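Local coordinates for enoyl-acyl carrier protein reductase (Uncultured bacterium, PDB 6KIA) that reduces the enoyl double bond of acyl chains carried on acyl carrier protein, probably with the bound NADH as hydride donor, and is linked to triclosan resistance, at residues 12-17 and 413-418; 38-43 and 406-411; 144-149 and 221-226; 152-157 and 231-236; 212-217 and 270-275. All blocks are in the same frame, centred on the assembly; numbering follows the deposited sequence.

Contact 1. Residues 12-17 and 413-418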
# COMPACT_ATOMS: atom_id res chain seq x y z
N GLN A 12 -16.97 15.81 -3.55
CA GLN A 12 -18.34 15.79 -3.02
C GLN A 12 -19.32 14.98 -3.87
O GLN A 12 -20.51 14.87 -3.53
CB GLN A 12 -18.87 17.22 -2.89
CG GLN A 12 -18.00 18.05 -2.00
CD GLN A 12 -18.56 19.44 -1.84
OE1 GLN A 12 -19.32 19.91 -2.68
NE2 GLN A 12 -18.21 20.08 -0.73
N SER A 13 -18.86 14.44 -4.98
CA SER A 13 -19.82 13.76 -5.85
C SER A 13 -19.82 12.24 -5.60
O SER A 13 -18.86 11.68 -5.05
CB SER A 13 -19.57 14.11 -7.33
OG SER A 13 -18.57 13.30 -7.91
N ASN A 14 -20.95 11.60 -5.91
CA ASN A 14 -21.07 10.16 -5.79
C ASN A 14 -22.07 9.61 -6.80
O ASN A 14 -23.19 10.10 -6.91
CB ASN A 14 -21.52 9.72 -4.39
CG ASN A 14 -21.95 8.25 -4.36
OD1 ASN A 14 -21.14 7.35 -4.61
ND2 ASN A 14 -23.21 7.99 -4.01
N ILE A 15 -21.65 8.59 -7.53
CA ILE A 15 -22.54 7.92 -8.48
C ILE A 15 -22.97 6.52 -8.04
O ILE A 15 -23.80 5.88 -8.70
CB ILE A 15 -21.88 7.80 -9.86
CG1 ILE A 15 -20.65 6.87 -9.78
CG2 ILE A 15 -21.47 9.17 -10.38
CD1 ILE A 15 -20.04 6.56 -11.13
N PHE A 16 -22.41 6.03 -6.94
CA PHE A 16 -22.64 4.65 -6.55
C PHE A 16 -23.86 4.50 -5.64
O PHE A 16 -24.13 5.33 -4.76
CB PHE A 16 -21.38 4.06 -5.88
CG PHE A 16 -20.17 4.09 -6.78
CD1 PHE A 16 -20.03 3.16 -7.81
CD2 PHE A 16 -19.17 5.05 -6.61
CE1 PHE A 16 -18.93 3.19 -8.66
CE2 PHE A 16 -18.06 5.09 -7.48
CZ PHE A 16 -17.96 4.14 -8.50
N ARG A 17 -24.62 3.44 -5.90
CA ARG A 17 -25.91 3.22 -5.26
C ARG A 17 -26.10 1.73 -5.01
O ARG A 17 -25.31 0.92 -5.47
CB ARG A 17 -27.04 3.76 -6.15
CG ARG A 17 -27.98 4.72 -5.45
CD ARG A 17 -28.55 5.75 -6.41
NE ARG A 17 -28.11 7.11 -6.08
CZ ARG A 17 -27.29 7.83 -6.84
NH1 ARG A 17 -26.84 7.34 -7.99
NH2 ARG A 17 -26.93 9.05 -6.46
N GLU A 413 -13.68 10.68 -4.95
CA GLU A 413 -12.92 11.09 -6.12
C GLU A 413 -13.13 10.10 -7.27
O GLU A 413 -13.15 10.49 -8.43
CB GLU A 413 -11.43 11.20 -5.78
CG GLU A 413 -10.57 11.80 -6.90
CD GLU A 413 -10.93 13.26 -7.21
OE1 GLU A 413 -11.60 13.93 -6.39
OE2 GLU A 413 -10.51 13.74 -8.28
N SER A 414 -13.28 8.82 -6.95
CA SER A 414 -13.46 7.85 -8.03
C SER A 414 -14.78 8.01 -8.76
O SER A 414 -14.91 7.54 -9.88
CB SER A 414 -13.31 6.42 -7.54
OG SER A 414 -12.00 6.17 -7.05
N SER A 415 -15.77 8.68 -8.18
CA SER A 415 -16.97 8.92 -8.97
C SER A 415 -16.66 9.86 -10.13
O SER A 415 -17.26 9.74 -11.19
CB SER A 415 -18.12 9.48 -8.13
OG SER A 415 -18.73 8.45 -7.37
N ASN A 416 -15.74 10.79 -9.93
CA ASN A 416 -15.35 11.73 -10.99
C ASN A 416 -13.89 12.13 -10.86
O ASN A 416 -13.57 13.22 -10.39
CB ASN A 416 -16.22 12.98 -10.94
CG ASN A 416 -15.94 13.93 -12.10
OD1 ASN A 416 -15.57 13.50 -13.19
ND2 ASN A 416 -16.11 15.23 -11.86
N PRO A 417 -12.98 11.22 -11.23
CA PRO A 417 -11.56 11.42 -10.93
C PRO A 417 -10.86 12.49 -11.78
O PRO A 417 -11.10 12.57 -12.99
CB PRO A 417 -10.95 10.04 -11.20
CG PRO A 417 -11.89 9.39 -12.20
CD PRO A 417 -13.26 9.89 -11.82
N ALA A 418 -9.97 13.26 -11.15
CA ALA A 418 -9.26 14.32 -11.84
C ALA A 418 -8.20 13.78 -12.80
O ALA A 418 -7.88 14.42 -13.80
CB ALA A 418 -8.62 15.26 -10.85
O HOH W 1 -18.46 8.18 -4.85
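Hydrogen bonding across this loop-to-loop contact centres on one hydroxyl. S415 OG stands anti to its own carbonyl carbon (chi1 -77°) and accepts from I15 N at 2.9 Å, with 154° at the hydrogen. A small hydroxyl side chain suits this place, because it can come right up to a backbone N-H. A water extends the link: it donates to N14 OD1 at 2.8 Å and lies 2.5 Å from S415 OG. Within 12-17, N14 folds the loop into an Asx turn. N14 OD1 takes F16 N from above the plane of its own side-chain carbonyl, while N14 ND2 returns a 2.9 Å bond to F16 O, on a lone pair in the plane of the F16 carbonyl.

Packing surrounds the hydroxyl. I15 CG1 approaches S415 OG to 3.5 Å and also lies over the centre of the F16 ring, whose CE2 is 3.4 Å from the same oxygen. S13 OG rests 3.8 Å from N416 CB. Beyond the two segments, S415 O receives R235 NH2, and the F16 ring meets those of F156 and F411. A buried hydroxyl bonded to an amide and a water and enclosed by hydrocarbon implies a directional join between two loops, each shaped by a turn.

Contact 2. Residues 38-43 and 406-411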
# COMPACT_ATOMS: atom_id res chain seq x y z
N ILE A 38 -13.50 0.26 1.67
CA ILE A 38 -14.56 -0.73 1.65
C ILE A 38 -15.71 -0.30 2.59
O ILE A 38 -16.89 -0.46 2.23
CB ILE A 38 -14.03 -2.13 1.98
CG1 ILE A 38 -15.05 -3.16 1.51
CG2 ILE A 38 -13.73 -2.29 3.44
CD1 ILE A 38 -14.51 -4.57 1.49
N ASN A 39 -15.39 0.34 3.71
CA ASN A 39 -16.47 0.79 4.58
C ASN A 39 -17.32 1.83 3.87
O ASN A 39 -18.57 1.84 4.00
CB ASN A 39 -15.92 1.38 5.88
CG ASN A 39 -15.19 0.36 6.74
OD1 ASN A 39 -15.34 -0.85 6.57
ND2 ASN A 39 -14.40 0.85 7.68
N GLU A 40 -16.68 2.66 3.05
CA GLU A 40 -17.43 3.65 2.28
C GLU A 40 -18.36 2.95 1.31
O GLU A 40 -19.57 3.29 1.18
CB GLU A 40 -16.49 4.59 1.53
CG GLU A 40 -15.81 5.52 2.50
CD GLU A 40 -16.78 6.53 3.06
OE1 GLU A 40 -17.64 7.03 2.30
OE2 GLU A 40 -16.76 6.75 4.28
N ALA A 41 -17.81 1.95 0.64
CA ALA A 41 -18.61 1.22 -0.33
C ALA A 41 -19.79 0.55 0.37
O ALA A 41 -20.91 0.52 -0.17
CB ALA A 41 -17.77 0.20 -1.05
N ARG A 42 -19.54 0.05 1.58
CA ARG A 42 -20.59 -0.65 2.32
C ARG A 42 -21.67 0.37 2.67
O ARG A 42 -22.86 0.09 2.50
CB ARG A 42 -20.03 -1.34 3.57
CG ARG A 42 -21.00 -2.30 4.26
CD ARG A 42 -20.31 -3.23 5.28
NE ARG A 42 -19.33 -4.13 4.68
CZ ARG A 42 -18.01 -3.97 4.74
NH1 ARG A 42 -17.49 -2.93 5.39
NH2 ARG A 42 -17.21 -4.85 4.16
N ASP A 43 -21.27 1.56 3.13
CA ASP A 43 -22.31 2.48 3.62
C ASP A 43 -23.07 3.12 2.46
O ASP A 43 -24.17 3.64 2.66
CB ASP A 43 -21.73 3.59 4.51
CG ASP A 43 -20.88 3.07 5.64
OD1 ASP A 43 -21.16 1.96 6.16
OD2 ASP A 43 -19.95 3.81 6.06
N THR A 406 -8.77 8.69 4.12
CA THR A 406 -8.51 8.34 2.72
C THR A 406 -9.69 7.59 2.13
O THR A 406 -9.90 7.64 0.92
CB THR A 406 -7.22 7.49 2.55
OG1 THR A 406 -7.31 6.25 3.27
CG2 THR A 406 -5.99 8.29 3.02
N GLY A 407 -10.47 6.90 2.98
CA GLY A 407 -11.65 6.17 2.52
C GLY A 407 -12.60 6.99 1.66
O GLY A 407 -12.79 6.69 0.48
N PRO A 408 -13.21 8.02 2.24
CA PRO A 408 -14.14 8.86 1.50
C PRO A 408 -13.45 9.66 0.41
O PRO A 408 -14.04 9.89 -0.63
CB PRO A 408 -14.74 9.77 2.58
CG PRO A 408 -13.84 9.64 3.74
CD PRO A 408 -13.26 8.28 3.68
N LEU A 409 -12.20 10.06 0.63
CA LEU A 409 -11.48 10.74 -0.44
C LEU A 409 -11.41 9.87 -1.70
O LEU A 409 -11.75 10.34 -2.78
CB LEU A 409 -10.06 11.11 0.01
CG LEU A 409 -9.98 12.32 0.96
CD1 LEU A 409 -8.55 12.53 1.47
CD2 LEU A 409 -10.51 13.58 0.29
N MET A 410 -10.96 8.62 -1.57
CA MET A 410 -10.83 7.77 -2.74
C MET A 410 -12.23 7.39 -3.28
O MET A 410 -12.45 7.42 -4.50
CB MET A 410 -10.03 6.52 -2.41
CG MET A 410 -8.58 6.86 -2.07
SD MET A 410 -7.64 5.43 -1.52
CE MET A 410 -7.70 4.34 -2.97
N PHE A 411 -13.16 7.10 -2.37
CA PHE A 411 -14.50 6.67 -2.80
C PHE A 411 -15.18 7.77 -3.61
O PHE A 411 -15.76 7.51 -4.68
CB PHE A 411 -15.36 6.27 -1.60
CG PHE A 411 -16.69 5.68 -1.99
CD1 PHE A 411 -16.76 4.43 -2.58
CD2 PHE A 411 -17.86 6.40 -1.79
CE1 PHE A 411 -18.02 3.90 -2.98
CE2 PHE A 411 -19.10 5.88 -2.17
CZ PHE A 411 -19.17 4.62 -2.75
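E40 buries more surface here than any other residue of the two segments. Its CG lies anti to the carbonyl carbon and the chain bends at chi2 (-70°), so that E40 CG settles on the backbone of helix 394-413, 3.6 Å from both G407 C and P408 N. Glycine, having no side chain, leaves that backbone bare. The carboxylate is carried obliquely across the proline ring, with E40 CD 3.9 Å from P408 CB.

F411 comes next. With CG anti to its backbone N (chi1 -173°) the ring lays one face against the E40-A41 peptide, E40 C standing above its centre. E40 CB touches F411 CG at 3.7 Å, and A41 CA meets F411 CE1 at 3.8 Å.

P408 has no N-H to give to the preceding turn, and the helix kinks there. The segments 38-43 and 406-411 cross at -65°, their axes 8.7 Å apart at closest. With no hydrogen bond between them, the join depends on shape: an aromatic face, a proline ring and a glutamate whose methylenes and carboxylate both lie against the other helix.

Contact 3. Residues 144-149 and 221-226; sequences ELDGMI and AAIRAR
R226 spends all three guanidinium nitrogens on this contact. Side-on, NE and NH2 both reach D146 OD1, NH2 at 2.9 Å and NE at 3.1 Å, making a salt bridge in which one oxygen takes two N-H groups. That oxygen lies near the guanidinium plane, yet the donors come from above the carboxylate, the two planes being 83° apart. End-on, NH1 and NH2 converge on a single backbone oxygen, I149 O, each at 2.9 Å. The long arginine chain suits the task: CG is anti to the backbone N, and a bend at chi3 (67°) turns the head toward the type I turn D146-I149. D151 is a second acidic partner of NH1, so the positive charge is probably well balanced.

On the sheet side of the ion pair lies I223, whose CG1 comes within 3.4 Å of D146 OD1. I223 CD1 meets L145 CD2 at 4.1 Å, and I223 CG2 meets I149 CD1 at 4.2 Å, both pairs crossing at about a right angle. L145 and I149 continue inward to strand 21-25, touching V23 and V21.

Two neighbouring helices, each leading into a parallel strand of the central sheet and joined by apolar contacts toward the sheet and an ion pair farther out, are consistent with the layered alpha/beta architecture of Rossmann-type proteins.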
# COMPACT_ATOMS: atom_id res chain seq x y z
N GLU A 144 -16.79 -15.55 -13.39
CA GLU A 144 -17.79 -15.66 -12.33
C GLU A 144 -18.42 -14.30 -11.95
O GLU A 144 -19.63 -14.19 -11.74
CB GLU A 144 -17.17 -16.31 -11.09
CG GLU A 144 -18.18 -16.76 -10.07
CD GLU A 144 -17.58 -17.62 -8.99
OE1 GLU A 144 -16.64 -18.38 -9.30
OE2 GLU A 144 -18.03 -17.53 -7.83
N LEU A 145 -17.59 -13.27 -11.89
CA LEU A 145 -18.04 -11.93 -11.53
C LEU A 145 -19.00 -11.36 -12.57
O LEU A 145 -19.93 -10.63 -12.23
CB LEU A 145 -16.84 -11.01 -11.38
CG LEU A 145 -17.09 -9.61 -10.86
CD1 LEU A 145 -17.60 -9.63 -9.42
CD2 LEU A 145 -15.81 -8.81 -11.00
N ASP A 146 -18.75 -11.66 -13.84
CA ASP A 146 -19.57 -11.12 -14.92
C ASP A 146 -21.04 -11.44 -14.68
O ASP A 146 -21.91 -10.61 -14.90
CB ASP A 146 -19.11 -11.66 -16.28
CG ASP A 146 -19.91 -11.08 -17.43
OD1 ASP A 146 -19.74 -9.88 -17.74
OD2 ASP A 146 -20.71 -11.83 -18.03
N GLY A 147 -21.30 -12.65 -14.19
CA GLY A 147 -22.67 -13.07 -13.93
C GLY A 147 -23.31 -12.38 -12.74
O GLY A 147 -24.52 -12.43 -12.56
N MET A 148 -22.48 -11.71 -11.95
CA MET A 148 -22.95 -11.03 -10.74
C MET A 148 -23.20 -9.53 -10.90
O MET A 148 -23.76 -8.90 -10.00
CB MET A 148 -21.92 -11.22 -9.61
CG MET A 148 -21.47 -12.64 -9.38
SD MET A 148 -20.29 -12.60 -8.00
CE MET A 148 -19.48 -14.17 -8.20
N ILE A 149 -22.75 -8.94 -12.00
CA ILE A 149 -22.90 -7.50 -12.21
C ILE A 149 -23.90 -7.26 -13.34
O ILE A 149 -23.61 -7.52 -14.51
CB ILE A 149 -21.53 -6.83 -12.51
CG1 ILE A 149 -20.47 -7.27 -11.50
CG2 ILE A 149 -21.66 -5.30 -12.54
CD1 ILE A 149 -19.10 -6.72 -11.81
N ALA A 221 -11.97 -6.42 -19.00
CA ALA A 221 -12.31 -5.63 -20.18
C ALA A 221 -13.70 -5.93 -20.73
O ALA A 221 -14.41 -5.00 -21.13
CB ALA A 221 -11.27 -5.86 -21.30
N ALA A 222 -14.09 -7.20 -20.75
CA ALA A 222 -15.39 -7.60 -21.29
C ALA A 222 -16.52 -7.06 -20.42
O ALA A 222 -17.52 -6.53 -20.91
CB ALA A 222 -15.49 -9.10 -21.42
N ILE A 223 -16.34 -7.20 -19.10
CA ILE A 223 -17.28 -6.63 -18.16
C ILE A 223 -17.40 -5.12 -18.35
O ILE A 223 -18.51 -4.57 -18.42
CB ILE A 223 -16.85 -6.92 -16.69
CG1 ILE A 223 -16.94 -8.42 -16.41
CG2 ILE A 223 -17.72 -6.15 -15.72
CD1 ILE A 223 -16.33 -8.84 -15.06
N ARG A 224 -16.25 -4.45 -18.40
CA ARG A 224 -16.18 -3.00 -18.60
C ARG A 224 -16.97 -2.57 -19.84
O ARG A 224 -17.78 -1.64 -19.79
CB ARG A 224 -14.71 -2.52 -18.68
CG ARG A 224 -14.59 -1.02 -18.81
CD ARG A 224 -13.13 -0.54 -18.68
NE ARG A 224 -12.28 -0.97 -19.79
CZ ARG A 224 -11.34 -1.92 -19.70
NH1 ARG A 224 -11.14 -2.55 -18.55
NH2 ARG A 224 -10.62 -2.24 -20.77
N ALA A 225 -16.68 -3.22 -20.96
CA ALA A 225 -17.37 -2.91 -22.22
C ALA A 225 -18.88 -3.08 -22.10
O ALA A 225 -19.66 -2.23 -22.54
CB ALA A 225 -16.83 -3.77 -23.33
N ARG A 226 -19.31 -4.18 -21.47
CA ARG A 226 -20.74 -4.45 -21.41
C ARG A 226 -21.44 -3.41 -20.52
O ARG A 226 -22.54 -2.92 -20.85
CB ARG A 226 -21.00 -5.89 -20.92
CG ARG A 226 -22.44 -6.16 -20.46
CD ARG A 226 -22.66 -7.60 -20.01
NE ARG A 226 -21.92 -7.95 -18.80
CZ ARG A 226 -22.36 -7.68 -17.57
NH1 ARG A 226 -23.52 -7.05 -17.41
NH2 ARG A 226 -21.64 -8.04 -16.51

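Contact 4. Residues 152-157 and 231-236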
# COMPACT_ATOMS: atom_id res chain seq x y z
N GLY A 152 -26.26 -2.11 -16.66
CA GLY A 152 -26.73 -0.88 -16.06
C GLY A 152 -26.02 -0.55 -14.76
O GLY A 152 -26.12 0.56 -14.27
N ALA A 153 -25.34 -1.52 -14.18
CA ALA A 153 -24.64 -1.25 -12.91
C ALA A 153 -23.35 -0.47 -13.10
O ALA A 153 -22.73 -0.45 -14.18
CB ALA A 153 -24.37 -2.52 -12.19
N ASN A 154 -22.95 0.20 -12.02
CA ASN A 154 -21.61 0.77 -11.90
C ASN A 154 -20.74 -0.25 -11.21
O ASN A 154 -21.21 -0.99 -10.37
CB ASN A 154 -21.65 2.07 -11.10
CG ASN A 154 -22.49 3.15 -11.77
OD1 ASN A 154 -22.59 3.20 -12.99
ND2 ASN A 154 -23.09 4.03 -10.96
N ALA A 155 -19.46 -0.30 -11.60
CA ALA A 155 -18.53 -1.20 -10.97
C ALA A 155 -17.26 -0.43 -10.52
O ALA A 155 -16.73 0.42 -11.25
CB ALA A 155 -18.15 -2.36 -11.91
N PHE A 156 -16.80 -0.77 -9.34
CA PHE A 156 -15.65 -0.14 -8.69
C PHE A 156 -14.68 -1.27 -8.35
O PHE A 156 -14.93 -2.08 -7.45
CB PHE A 156 -16.15 0.59 -7.42
CG PHE A 156 -15.14 1.51 -6.75
CD1 PHE A 156 -15.57 2.67 -6.12
CD2 PHE A 156 -13.78 1.28 -6.84
CE1 PHE A 156 -14.65 3.55 -5.50
CE2 PHE A 156 -12.86 2.15 -6.22
CZ PHE A 156 -13.31 3.28 -5.57
N PHE A 157 -13.57 -1.34 -9.09
CA PHE A 157 -12.55 -2.35 -8.85
C PHE A 157 -11.44 -1.72 -8.04
O PHE A 157 -10.78 -0.81 -8.54
CB PHE A 157 -11.98 -2.91 -10.17
CG PHE A 157 -12.97 -3.69 -11.00
CD1 PHE A 157 -13.13 -5.06 -10.82
CD2 PHE A 157 -13.71 -3.05 -11.96
CE1 PHE A 157 -14.02 -5.79 -11.60
CE2 PHE A 157 -14.59 -3.76 -12.76
CZ PHE A 157 -14.77 -5.14 -12.56
N GLY A 231 -25.11 1.79 -20.06
CA GLY A 231 -25.39 2.93 -19.20
C GLY A 231 -24.70 2.88 -17.84
O GLY A 231 -25.07 3.61 -16.92
N GLY A 232 -23.70 2.01 -17.71
CA GLY A 232 -22.96 1.94 -16.46
C GLY A 232 -21.67 2.73 -16.48
O GLY A 232 -21.24 3.19 -17.54
N GLN A 233 -21.07 2.90 -15.30
CA GLN A 233 -19.74 3.50 -15.13
C GLN A 233 -18.79 2.50 -14.49
O GLN A 233 -19.19 1.73 -13.61
CB GLN A 233 -19.81 4.75 -14.25
CG GLN A 233 -20.65 5.87 -14.84
CD GLN A 233 -19.96 6.57 -15.98
OE1 GLN A 233 -18.75 6.82 -15.94
NE2 GLN A 233 -20.72 6.93 -17.01
N VAL A 234 -17.54 2.50 -14.93
CA VAL A 234 -16.54 1.61 -14.35
C VAL A 234 -15.33 2.41 -13.88
O VAL A 234 -14.83 3.30 -14.59
CB VAL A 234 -16.09 0.54 -15.36
CG1 VAL A 234 -14.95 -0.33 -14.80
CG2 VAL A 234 -17.28 -0.31 -15.75
N ARG A 235 -14.86 2.09 -12.68
CA ARG A 235 -13.71 2.75 -12.08
C ARG A 235 -12.71 1.72 -11.56
O ARG A 235 -13.09 0.64 -11.09
CB ARG A 235 -14.16 3.65 -10.94
CG ARG A 235 -15.18 4.71 -11.30
CD ARG A 235 -14.61 5.73 -12.26
NE ARG A 235 -15.56 6.81 -12.50
CZ ARG A 235 -16.39 6.85 -13.54
NH1 ARG A 235 -16.35 5.89 -14.44
NH2 ARG A 235 -17.24 7.86 -13.67
N TYR A 236 -11.42 2.06 -11.65
CA TYR A 236 -10.34 1.28 -11.03
C TYR A 236 -9.57 2.19 -10.09
O TYR A 236 -9.30 3.34 -10.45
CB TYR A 236 -9.38 0.71 -12.07
CG TYR A 236 -10.08 -0.17 -13.08
CD1 TYR A 236 -10.70 0.39 -14.18
CD2 TYR A 236 -10.14 -1.55 -12.91
CE1 TYR A 236 -11.37 -0.40 -15.10
CE2 TYR A 236 -10.80 -2.35 -13.84
CZ TYR A 236 -11.41 -1.76 -14.92
OH TYR A 236 -12.06 -2.54 -15.85
O HOH W 2 -24.59 4.55 -14.37
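Three backbone bonds of 2.9 Å zip the two chains together: A155 N to Q233 O, R235 N to A155 O, and F157 N to R235 O, the last almost straight at 175°. Just before the strands pair, a side chain takes over the ladder. N154 OD1 accepts Q233 N at 2.8 Å on a lone pair, and a water carries the same oxygen on to G231 O. G232, with no side chain, lets A153 O sit 3.3 Å from its CA.

These are neighbouring parallel strands of the central Rossmann-type sheet, joined by a beta-alpha-beta crossover that includes helices 196-219 and 221-229. On the face those helices pack against, F157 and Y236 lie side by side; their ring planes are only 11° apart, but the rings are displaced so far that they hardly overlap, with F157 CD2 3.5 Å from Y236 CE2. V234 CG1 fits against the ring edge at F157 CE2, 4.0 Å away. The Y236 hydroxyl is held by S220 and R224.

On the other face R235 bends back along its own strand. NH1 and NH2 both grip Q233 OE1, R235 NH1 at 3.0 Å, and NH1 also reaches V234 O, while NE makes a weak bond to S414 O.

Contact 5. Residues 212-217 and 270-275; sequences TFLHLI and ERIAED
In I272, CG1 lies anti to the carbonyl carbon (chi1 -70°), which leaves CG2 anti to the backbone N and turns that methyl to helix 196-219. F213 CG is likewise anti to its backbone N (chi1 -165°), and the two side chains pass alongside one another, each pointing to the other's helix. I272 CG2 is then 3.9 Å from F213 CD2 and as far from L214 CA, while I272 CD1 lies 4.0 Å from L214 CB. A beta-branched residue suits the spot: CG2 sits among F213, L214 and I217, while the other arm lies along L214.

Both helices flank the same side of the Rossmann-type sheet, with F213 and A273 on strand 283-287; segments 212-217 and 270-275 run at 26° to each other, axes 9.7 Å apart at closest.

A273 is small enough to admit the F213 ring edge, F213 CE2 to A273 CB 4.2 Å. I217 CD1 stands over one face of that ring and meets I272 CG2 at 4.2 Å. Farther out, F213 packs edge-to-face with H159.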
# COMPACT_ATOMS: atom_id res chain seq x y z
N THR A 212 -0.14 -6.81 -11.64
CA THR A 212 -1.47 -7.24 -11.22
C THR A 212 -2.57 -6.21 -11.55
O THR A 212 -3.71 -6.59 -11.81
CB THR A 212 -1.50 -7.52 -9.71
OG1 THR A 212 -0.94 -6.39 -9.02
CG2 THR A 212 -0.67 -8.74 -9.37
N PHE A 213 -2.25 -4.91 -11.49
CA PHE A 213 -3.21 -3.86 -11.86
C PHE A 213 -3.53 -3.93 -13.33
O PHE A 213 -4.69 -3.77 -13.73
CB PHE A 213 -2.66 -2.48 -11.49
CG PHE A 213 -3.68 -1.37 -11.47
CD1 PHE A 213 -4.91 -1.52 -10.83
CD2 PHE A 213 -3.35 -0.14 -12.00
CE1 PHE A 213 -5.83 -0.45 -10.77
CE2 PHE A 213 -4.26 0.92 -11.96
CZ PHE A 213 -5.49 0.77 -11.33
N LEU A 214 -2.50 -4.18 -14.14
CA LEU A 214 -2.71 -4.33 -15.58
C LEU A 214 -3.56 -5.56 -15.84
O LEU A 214 -4.45 -5.52 -16.69
CB LEU A 214 -1.38 -4.45 -16.34
CG LEU A 214 -1.56 -4.74 -17.84
CD1 LEU A 214 -2.20 -3.54 -18.55
CD2 LEU A 214 -0.24 -5.13 -18.50
N HIS A 215 -3.31 -6.65 -15.11
CA HIS A 215 -4.06 -7.88 -15.33
C HIS A 215 -5.50 -7.68 -14.90
O HIS A 215 -6.41 -8.28 -15.47
CB HIS A 215 -3.44 -9.04 -14.56
CG HIS A 215 -2.06 -9.35 -15.02
ND1 HIS A 215 -1.69 -9.31 -16.35
CD2 HIS A 215 -0.94 -9.68 -14.33
CE1 HIS A 215 -0.41 -9.60 -16.46
NE2 HIS A 215 0.07 -9.83 -15.25
N LEU A 216 -5.70 -6.82 -13.91
CA LEU A 216 -7.05 -6.48 -13.49
C LEU A 216 -7.77 -5.71 -14.57
O LEU A 216 -8.91 -6.05 -14.94
CB LEU A 216 -6.99 -5.65 -12.21
CG LEU A 216 -8.29 -4.94 -11.81
CD1 LEU A 216 -9.47 -5.92 -11.67
CD2 LEU A 216 -8.06 -4.13 -10.55
N ILE A 217 -7.11 -4.71 -15.12
CA ILE A 217 -7.73 -3.87 -16.14
C ILE A 217 -8.03 -4.68 -17.41
O ILE A 217 -9.12 -4.56 -18.00
CB ILE A 217 -6.84 -2.65 -16.46
CG1 ILE A 217 -6.86 -1.69 -15.25
CG2 ILE A 217 -7.38 -1.90 -17.68
CD1 ILE A 217 -5.79 -0.60 -15.29
N GLU A 270 1.91 3.43 -11.54
CA GLU A 270 1.48 4.74 -12.06
C GLU A 270 1.42 4.74 -13.59
O GLU A 270 0.44 5.21 -14.18
CB GLU A 270 2.41 5.84 -11.57
CG GLU A 270 2.31 6.09 -10.09
CD GLU A 270 3.39 7.00 -9.58
OE1 GLU A 270 4.39 7.20 -10.30
OE2 GLU A 270 3.25 7.49 -8.45
N ARG A 271 2.48 4.23 -14.22
CA ARG A 271 2.49 4.20 -15.69
C ARG A 271 1.35 3.37 -16.28
O ARG A 271 0.77 3.73 -17.31
CB ARG A 271 3.83 3.69 -16.21
CG ARG A 271 4.97 4.66 -15.97
CD ARG A 271 6.24 4.30 -16.75
NE ARG A 271 6.73 2.93 -16.54
CZ ARG A 271 7.53 2.57 -15.55
NH1 ARG A 271 7.95 3.46 -14.65
NH2 ARG A 271 7.93 1.31 -15.45
N ILE A 272 1.02 2.25 -15.64
CA ILE A 272 -0.11 1.44 -16.08
C ILE A 272 -1.41 2.26 -16.03
O ILE A 272 -2.21 2.26 -16.99
CB ILE A 272 -0.24 0.15 -15.22
CG1 ILE A 272 0.91 -0.81 -15.53
CG2 ILE A 272 -1.59 -0.55 -15.48
CD1 ILE A 272 1.12 -1.88 -14.48
N ALA A 273 -1.60 3.00 -14.93
CA ALA A 273 -2.78 3.87 -14.82
C ALA A 273 -2.81 4.94 -15.92
O ALA A 273 -3.86 5.22 -16.50
CB ALA A 273 -2.84 4.55 -13.45
N GLU A 274 -1.67 5.57 -16.17
CA GLU A 274 -1.60 6.62 -17.19
C GLU A 274 -1.91 6.07 -18.59
O GLU A 274 -2.69 6.68 -19.35
CB GLU A 274 -0.23 7.30 -17.16
CG GLU A 274 0.01 8.05 -15.86
CD GLU A 274 1.45 8.52 -15.69
OE1 GLU A 274 2.37 7.85 -16.19
OE2 GLU A 274 1.65 9.57 -15.04
N ASP A 275 -1.36 4.89 -18.90
CA ASP A 275 -1.59 4.26 -20.20
C ASP A 275 -3.07 3.93 -20.35
O ASP A 275 -3.66 4.18 -21.41
CB ASP A 275 -0.80 2.95 -20.37
CG ASP A 275 0.71 3.15 -20.44
OD1 ASP A 275 1.17 4.25 -20.82
OD2 ASP A 275 1.43 2.15 -20.20

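Contact 4 pairs two strands within the sheet, and the other four are arranged about its two faces. Contacts 3 and 5 lie on the side of F157 and Y236: L145 packs on F157, F213 and L216 on Y236, and R224 of contact 3 ties contacts 4 and 5 together. Contacts 1 and 2 lie on the opposite side, where F156 of contact 4 and F411 of contact 2 pack on one another. Contacts 2 to 5 are buried; only contact 1 is partly so. Helix pairs 2 and 5 lack hydrogen bonds between their segments. Contact 1 uses a hydroxyl and a water, and contact 3 seals its apolar base with an ion pair. Only contact 4 has a repeating backbone ladder.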